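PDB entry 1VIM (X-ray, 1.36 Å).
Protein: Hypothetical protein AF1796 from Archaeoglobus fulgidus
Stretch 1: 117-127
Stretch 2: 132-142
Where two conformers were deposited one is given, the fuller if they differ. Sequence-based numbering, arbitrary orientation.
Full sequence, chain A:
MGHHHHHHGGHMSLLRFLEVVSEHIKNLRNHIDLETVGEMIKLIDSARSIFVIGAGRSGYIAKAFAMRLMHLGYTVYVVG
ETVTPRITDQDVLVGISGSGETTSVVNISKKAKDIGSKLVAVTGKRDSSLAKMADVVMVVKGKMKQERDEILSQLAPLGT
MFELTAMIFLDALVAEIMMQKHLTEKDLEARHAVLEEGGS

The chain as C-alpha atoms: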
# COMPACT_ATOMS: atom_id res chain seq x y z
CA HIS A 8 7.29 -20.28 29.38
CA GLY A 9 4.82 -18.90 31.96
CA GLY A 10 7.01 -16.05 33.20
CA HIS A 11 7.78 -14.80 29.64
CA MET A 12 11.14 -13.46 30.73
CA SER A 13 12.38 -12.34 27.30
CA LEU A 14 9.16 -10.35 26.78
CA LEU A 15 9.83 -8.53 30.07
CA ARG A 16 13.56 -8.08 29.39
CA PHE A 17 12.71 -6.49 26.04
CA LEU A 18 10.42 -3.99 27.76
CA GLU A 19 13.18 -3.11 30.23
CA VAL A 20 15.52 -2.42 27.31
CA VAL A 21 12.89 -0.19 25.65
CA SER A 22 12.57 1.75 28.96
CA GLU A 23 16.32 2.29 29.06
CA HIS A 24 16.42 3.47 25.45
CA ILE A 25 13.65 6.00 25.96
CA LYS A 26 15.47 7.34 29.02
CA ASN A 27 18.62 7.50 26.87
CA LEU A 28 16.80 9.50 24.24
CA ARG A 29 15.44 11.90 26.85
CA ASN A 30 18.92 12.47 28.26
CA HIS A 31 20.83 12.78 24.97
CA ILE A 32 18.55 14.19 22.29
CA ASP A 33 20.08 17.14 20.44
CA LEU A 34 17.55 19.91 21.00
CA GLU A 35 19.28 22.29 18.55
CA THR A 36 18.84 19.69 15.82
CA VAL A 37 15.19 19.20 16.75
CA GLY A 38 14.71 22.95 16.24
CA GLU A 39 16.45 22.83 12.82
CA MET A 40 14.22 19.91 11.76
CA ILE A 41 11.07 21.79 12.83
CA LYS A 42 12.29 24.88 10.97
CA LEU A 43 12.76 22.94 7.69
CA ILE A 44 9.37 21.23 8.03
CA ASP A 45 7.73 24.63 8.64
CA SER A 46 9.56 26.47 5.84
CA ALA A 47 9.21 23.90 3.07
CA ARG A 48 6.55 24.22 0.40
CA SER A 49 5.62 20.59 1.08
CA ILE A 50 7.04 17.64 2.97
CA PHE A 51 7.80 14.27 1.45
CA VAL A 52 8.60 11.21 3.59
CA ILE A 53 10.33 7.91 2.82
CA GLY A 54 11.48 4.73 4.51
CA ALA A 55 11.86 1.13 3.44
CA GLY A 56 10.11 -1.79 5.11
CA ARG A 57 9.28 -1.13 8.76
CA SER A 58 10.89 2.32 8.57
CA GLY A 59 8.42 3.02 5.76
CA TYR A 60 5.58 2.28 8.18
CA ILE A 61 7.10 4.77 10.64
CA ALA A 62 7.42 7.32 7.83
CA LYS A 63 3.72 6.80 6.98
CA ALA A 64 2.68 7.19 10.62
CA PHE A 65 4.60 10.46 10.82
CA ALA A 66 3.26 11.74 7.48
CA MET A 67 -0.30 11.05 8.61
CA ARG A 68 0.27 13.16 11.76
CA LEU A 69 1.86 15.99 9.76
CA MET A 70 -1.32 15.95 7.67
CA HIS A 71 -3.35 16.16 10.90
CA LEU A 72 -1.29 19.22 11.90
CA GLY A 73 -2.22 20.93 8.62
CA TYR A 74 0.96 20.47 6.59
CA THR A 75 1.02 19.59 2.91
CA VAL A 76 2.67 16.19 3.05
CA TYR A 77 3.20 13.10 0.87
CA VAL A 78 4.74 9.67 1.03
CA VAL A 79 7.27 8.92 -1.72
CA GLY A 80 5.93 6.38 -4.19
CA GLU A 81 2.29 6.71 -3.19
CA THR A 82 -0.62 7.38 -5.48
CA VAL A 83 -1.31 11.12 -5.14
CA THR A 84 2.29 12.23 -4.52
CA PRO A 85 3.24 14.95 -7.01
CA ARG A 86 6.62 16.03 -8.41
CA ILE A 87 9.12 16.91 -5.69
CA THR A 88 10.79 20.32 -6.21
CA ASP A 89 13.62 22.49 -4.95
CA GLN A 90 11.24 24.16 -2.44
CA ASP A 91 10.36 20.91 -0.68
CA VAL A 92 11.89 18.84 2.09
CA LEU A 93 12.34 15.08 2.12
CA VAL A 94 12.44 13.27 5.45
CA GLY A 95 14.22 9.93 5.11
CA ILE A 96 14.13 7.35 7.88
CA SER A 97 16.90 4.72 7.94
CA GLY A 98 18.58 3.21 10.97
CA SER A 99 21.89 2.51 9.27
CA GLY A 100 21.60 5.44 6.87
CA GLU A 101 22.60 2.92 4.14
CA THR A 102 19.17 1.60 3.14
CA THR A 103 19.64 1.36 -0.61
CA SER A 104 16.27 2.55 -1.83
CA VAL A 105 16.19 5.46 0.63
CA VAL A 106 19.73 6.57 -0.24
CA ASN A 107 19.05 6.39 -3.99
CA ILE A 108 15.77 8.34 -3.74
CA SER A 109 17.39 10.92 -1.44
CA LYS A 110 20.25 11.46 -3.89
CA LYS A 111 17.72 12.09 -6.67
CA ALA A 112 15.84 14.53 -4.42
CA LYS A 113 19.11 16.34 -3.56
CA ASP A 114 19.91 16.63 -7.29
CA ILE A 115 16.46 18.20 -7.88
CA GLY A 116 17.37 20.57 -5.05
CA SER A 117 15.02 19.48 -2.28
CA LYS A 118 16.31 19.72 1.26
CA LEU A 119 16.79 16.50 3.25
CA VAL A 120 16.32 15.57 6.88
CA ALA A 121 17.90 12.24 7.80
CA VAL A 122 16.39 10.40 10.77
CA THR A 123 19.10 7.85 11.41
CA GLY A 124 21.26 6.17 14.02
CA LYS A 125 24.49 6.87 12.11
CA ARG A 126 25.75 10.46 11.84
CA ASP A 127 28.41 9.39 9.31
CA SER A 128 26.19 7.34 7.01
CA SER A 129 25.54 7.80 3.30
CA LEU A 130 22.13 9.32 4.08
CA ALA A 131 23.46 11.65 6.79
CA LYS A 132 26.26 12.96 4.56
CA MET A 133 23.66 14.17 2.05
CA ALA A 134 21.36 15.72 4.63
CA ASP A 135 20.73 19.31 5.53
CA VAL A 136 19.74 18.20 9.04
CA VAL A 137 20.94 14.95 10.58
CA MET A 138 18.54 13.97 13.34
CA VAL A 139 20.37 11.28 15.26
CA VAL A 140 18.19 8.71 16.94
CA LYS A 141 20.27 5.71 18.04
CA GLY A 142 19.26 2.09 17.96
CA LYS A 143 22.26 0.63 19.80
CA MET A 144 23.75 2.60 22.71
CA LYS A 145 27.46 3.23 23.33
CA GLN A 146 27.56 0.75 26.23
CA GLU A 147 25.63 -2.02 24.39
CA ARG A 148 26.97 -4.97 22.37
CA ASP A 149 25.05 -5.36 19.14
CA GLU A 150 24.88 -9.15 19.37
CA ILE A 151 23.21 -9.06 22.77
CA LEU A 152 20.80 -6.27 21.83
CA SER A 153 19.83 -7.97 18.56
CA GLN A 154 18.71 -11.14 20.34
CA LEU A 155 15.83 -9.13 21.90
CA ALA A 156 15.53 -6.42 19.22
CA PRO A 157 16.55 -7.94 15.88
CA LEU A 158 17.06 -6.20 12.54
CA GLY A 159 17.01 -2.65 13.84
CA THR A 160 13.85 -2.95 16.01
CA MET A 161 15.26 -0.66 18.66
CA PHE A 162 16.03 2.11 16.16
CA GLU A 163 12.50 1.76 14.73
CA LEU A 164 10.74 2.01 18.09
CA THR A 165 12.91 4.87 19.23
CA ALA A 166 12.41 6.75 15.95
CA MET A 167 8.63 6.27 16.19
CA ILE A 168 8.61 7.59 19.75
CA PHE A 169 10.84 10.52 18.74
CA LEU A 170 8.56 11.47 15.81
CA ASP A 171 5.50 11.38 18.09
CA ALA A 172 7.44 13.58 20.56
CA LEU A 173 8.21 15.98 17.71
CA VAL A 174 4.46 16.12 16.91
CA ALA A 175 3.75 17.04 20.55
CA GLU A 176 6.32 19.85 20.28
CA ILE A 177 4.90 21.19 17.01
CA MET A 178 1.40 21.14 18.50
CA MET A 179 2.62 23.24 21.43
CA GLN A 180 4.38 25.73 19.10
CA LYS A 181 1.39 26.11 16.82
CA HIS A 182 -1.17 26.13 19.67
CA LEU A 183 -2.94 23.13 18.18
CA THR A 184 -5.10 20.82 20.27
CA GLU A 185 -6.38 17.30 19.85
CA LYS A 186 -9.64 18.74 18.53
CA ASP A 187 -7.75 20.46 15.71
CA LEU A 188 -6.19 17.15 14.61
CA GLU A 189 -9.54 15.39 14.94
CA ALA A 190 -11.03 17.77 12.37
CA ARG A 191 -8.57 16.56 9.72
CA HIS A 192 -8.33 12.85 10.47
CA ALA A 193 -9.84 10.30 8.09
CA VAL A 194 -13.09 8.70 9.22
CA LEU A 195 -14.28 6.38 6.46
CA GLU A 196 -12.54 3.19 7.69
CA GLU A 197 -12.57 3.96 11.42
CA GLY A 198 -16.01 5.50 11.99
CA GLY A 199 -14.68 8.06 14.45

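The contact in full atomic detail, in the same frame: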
# COMPACT_ATOMS: atom_id res chain seq x y z
N SER A 117 15.71 19.59 -3.56
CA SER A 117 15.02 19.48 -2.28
C SER A 117 16.00 19.45 -1.12
O SER A 117 17.12 18.97 -1.26
CB SER A 117 14.18 18.19 -2.30
OG SER A 117 13.54 17.89 -1.05
N LYS A 118 15.55 19.92 0.03
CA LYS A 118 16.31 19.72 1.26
C LYS A 118 16.03 18.32 1.82
O LYS A 118 15.03 17.68 1.43
CB LYS A 118 16.01 20.81 2.28
CG LYS A 118 16.57 22.19 1.81
CD LYS A 118 16.36 23.27 2.82
CE LYS A 118 16.85 24.59 2.26
NZ LYS A 118 16.75 25.63 3.34
N LEU A 119 16.88 17.85 2.73
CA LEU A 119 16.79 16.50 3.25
C LEU A 119 17.05 16.50 4.75
O LEU A 119 18.05 17.08 5.22
CB LEU A 119 17.81 15.60 2.54
CG LEU A 119 18.01 14.17 3.06
CD1 LEU A 119 16.74 13.30 2.87
CD2 LEU A 119 19.22 13.48 2.37
N VAL A 120 16.13 15.90 5.49
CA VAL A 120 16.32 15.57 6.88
C VAL A 120 16.53 14.08 6.97
O VAL A 120 15.68 13.31 6.50
CB VAL A 120 15.12 15.95 7.76
CG1 VAL A 120 15.33 15.53 9.19
CG2 VAL A 120 14.81 17.44 7.64
N ALA A 121 17.63 13.66 7.59
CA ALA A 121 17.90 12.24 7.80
C ALA A 121 17.59 11.89 9.23
O ALA A 121 18.17 12.47 10.13
CB ALA A 121 19.35 11.89 7.44
N VAL A 122 16.67 10.95 9.44
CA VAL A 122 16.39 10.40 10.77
C VAL A 122 17.07 9.04 10.79
O VAL A 122 16.62 8.10 10.14
CB VAL A 122 14.88 10.26 11.05
CG1 VAL A 122 14.66 9.67 12.43
CG2 VAL A 122 14.17 11.60 10.90
N THR A 123 18.17 8.97 11.53
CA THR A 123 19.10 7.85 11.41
C THR A 123 19.87 7.64 12.70
O THR A 123 20.00 8.58 13.50
CB THR A 123 20.07 8.10 10.20
OG1 THR A 123 20.98 6.99 10.04
CG2 THR A 123 20.97 9.34 10.39
N GLY A 124 20.42 6.44 12.88
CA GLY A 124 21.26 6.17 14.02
C GLY A 124 22.73 6.45 13.74
O GLY A 124 23.55 6.38 14.67
N LYS A 125 23.08 6.77 12.50
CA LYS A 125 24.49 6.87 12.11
C LYS A 125 24.80 8.22 11.50
O LYS A 125 24.44 8.48 10.34
CB LYS A 125 24.84 5.74 11.14
CG LYS A 125 24.69 4.33 11.69
CD LYS A 125 25.64 4.03 12.84
CE LYS A 125 27.08 3.95 12.37
NZ LYS A 125 28.01 3.48 13.45
N ARG A 126 25.47 9.08 12.28
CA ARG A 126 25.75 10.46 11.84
C ARG A 126 26.69 10.55 10.63
O ARG A 126 26.69 11.55 9.92
CB ARG A 126 26.32 11.28 13.01
CG ARG A 126 26.34 12.79 12.81
CD ARG A 126 26.88 13.56 14.02
NE ARG A 126 25.87 13.68 15.06
CZ ARG A 126 25.93 13.08 16.25
NH1 ARG A 126 26.97 12.31 16.56
NH2 ARG A 126 24.95 13.25 17.13
N ASP A 127 27.43 9.47 10.39
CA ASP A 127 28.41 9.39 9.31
C ASP A 127 27.99 8.56 8.09
O ASP A 127 28.79 8.26 7.20
CB ASP A 127 29.72 8.83 9.88
CG ASP A 127 29.55 7.50 10.65
OD1 ASP A 127 28.41 6.97 10.85
OD2 ASP A 127 30.53 6.89 11.13
N LYS A 132 25.34 12.08 5.29
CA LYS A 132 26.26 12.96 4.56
C LYS A 132 25.58 13.84 3.53
O LYS A 132 26.09 14.91 3.22
CB LYS A 132 27.41 12.16 3.93
CG LYS A 132 28.34 11.55 4.95
CD LYS A 132 29.53 10.86 4.30
CE LYS A 132 29.14 9.56 3.65
NZ LYS A 132 30.33 8.91 3.01
N MET A 133 24.44 13.40 3.00
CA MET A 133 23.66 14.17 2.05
C MET A 133 22.70 15.17 2.69
O MET A 133 22.15 16.03 2.00
CB MET A 133 22.80 13.22 1.19
CG MET A 133 23.57 12.53 0.08
SD MET A 133 22.47 11.60 -1.00
CE MET A 133 22.02 10.31 0.05
N ALA A 134 22.50 15.07 4.00
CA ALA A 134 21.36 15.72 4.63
C ALA A 134 21.65 17.13 5.04
O ALA A 134 22.77 17.46 5.43
CB ALA A 134 20.94 14.94 5.85
N ASP A 135 20.63 17.97 4.97
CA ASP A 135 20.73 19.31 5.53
C ASP A 135 20.66 19.31 7.04
O ASP A 135 21.29 20.16 7.70
CB ASP A 135 19.63 20.18 4.93
CG ASP A 135 19.80 20.32 3.45
OD1 ASP A 135 19.23 19.53 2.69
OD2 ASP A 135 20.53 21.21 2.95
N VAL A 136 19.88 18.38 7.60
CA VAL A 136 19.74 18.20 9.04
C VAL A 136 19.83 16.71 9.29
O VAL A 136 19.14 15.90 8.64
CB VAL A 136 18.36 18.71 9.55
CG1 VAL A 136 18.16 18.37 11.00
CG2 VAL A 136 18.24 20.23 9.35
N VAL A 137 20.73 16.34 10.19
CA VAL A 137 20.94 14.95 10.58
C VAL A 137 20.38 14.79 11.98
O VAL A 137 20.96 15.30 12.95
CB VAL A 137 22.43 14.58 10.54
CG1 VAL A 137 22.66 13.15 11.00
CG2 VAL A 137 23.00 14.86 9.15
N MET A 138 19.21 14.15 12.08
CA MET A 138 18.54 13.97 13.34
C MET A 138 18.89 12.59 13.88
O MET A 138 18.37 11.57 13.39
CB MET A 138 17.03 14.17 13.14
CG MET A 138 16.19 14.10 14.38
SD MET A 138 16.45 15.54 15.48
CE MET A 138 17.07 14.72 16.87
N VAL A 139 19.84 12.55 14.81
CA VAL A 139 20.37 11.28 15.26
C VAL A 139 19.49 10.68 16.32
O VAL A 139 19.23 11.28 17.36
CB VAL A 139 21.80 11.43 15.79
CG1 VAL A 139 22.33 10.08 16.25
CG2 VAL A 139 22.69 12.01 14.70
N VAL A 140 18.97 9.50 16.02
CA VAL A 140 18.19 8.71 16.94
C VAL A 140 18.83 7.34 16.92
O VAL A 140 18.75 6.64 15.93
CB VAL A 140 16.69 8.62 16.50
CG1 VAL A 140 15.91 7.80 17.46
CG2 VAL A 140 16.08 10.06 16.39
N LYS A 141 19.52 6.98 18.00
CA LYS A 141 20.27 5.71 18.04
C LYS A 141 19.38 4.50 18.19
O LYS A 141 18.36 4.55 18.87
CB LYS A 141 21.19 5.67 19.27
CG LYS A 141 22.10 6.84 19.42
CD LYS A 141 23.09 6.91 18.26
CE LYS A 141 24.18 5.86 18.38
NZ LYS A 141 24.79 5.52 17.05
N GLY A 142 19.81 3.38 17.60
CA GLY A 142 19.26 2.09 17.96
C GLY A 142 20.09 1.52 19.09
O GLY A 142 19.62 1.42 20.20

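Two neighbouring strands, 118-123 and 136-139, lie side by side in parallel, their N-to-C directions 16° apart and their axes approaching to 4.8 Å; the two stretches together bury 873 Å² against each other. Along stretch 2, the contact opens with the aliphatic part of Lys-132, whose CE lies 3.8 Å from Asp-127 O, a loose approach at the far end of stretch 1. Met-133 sets its CB 3.8 Å from Leu-119 CD2, an apolar contact just before the strand begins. Ala-134 follows with a small methyl that meets two side chains: its CB is 3.8 Å from Ala-121 CB and 4.1 Å from Leu-119 CG.

Asp-135, its CA-to-CB bond directed toward stretch 1, ties the start of the pairing with both backbone and side chain. Its carboxylate OD1 accepts a hydrogen bond from Leu-119 N (2.9 Å), supplying an acceptor to an amide at the entrance to the ladder, while its own N donates to Leu-119 O (2.7 Å). The same carbonyl also accepts from the next amide, Val-136 N to Leu-119 O at 3.3 Å, so Leu-119 O is shared by two consecutive donors, the shorter bond being the more bent at 133°.

From here the regular parallel pattern takes over, in which alternate residues of stretch 1 use both N and O to reach stretch 2. Val-136 pairs with Val-120; its O receives Ala-121 N at 2.9 Å and also lies 3.3 Å from Val-120 CA in a CA-H...O contact. On the same face, Val-136 CB packs 4.2 Å from Val-120 CG2. Val-137, opposite Ala-121, projects to the other face, where its CG1 is 4.2 Å from Thr-123 CG2 and 4.1 Å from Arg-126 CG; the CG methylene of Arg-126 thus adds an apolar contact beyond the end of strand 118-123.

Met-138 returns to the face of Val-120 and Val-122. Its N donates to Ala-121 O (2.8 Å) and its O accepts from Thr-123 N (3.2 Å), bonding the backbone on both sides of Val-122, whose CG2 lies 4.4 Å from Met-138 CB; the end of the methionine leads away. Val-139, paired with Thr-123, sends its side chain to the opposite face, and its CG2 covers one face of the Arg-126 guanidinium, 3.5 Å from NH2. Its CA also makes a CA-H...O contact with Thr-123 O at 3.2 Å.

Past the strand, the ladder gains one more rung: Val-140 N donates to Thr-123 O at 2.9 Å, and Val-140 CG2 meets Val-122 CG1 at 4.2 Å. Gly-124 brings its CA within 3.2 Å of Val-140 O, a close approach of bare backbone. Lys-141 starts with its CA-to-CB bond pointing away, yet m rotamers at chi1, chi2 and chi3 fold the chain back, and NZ donates to Gly-124 O at 2.8 Å. Gly-142 ends the stretch without a contact.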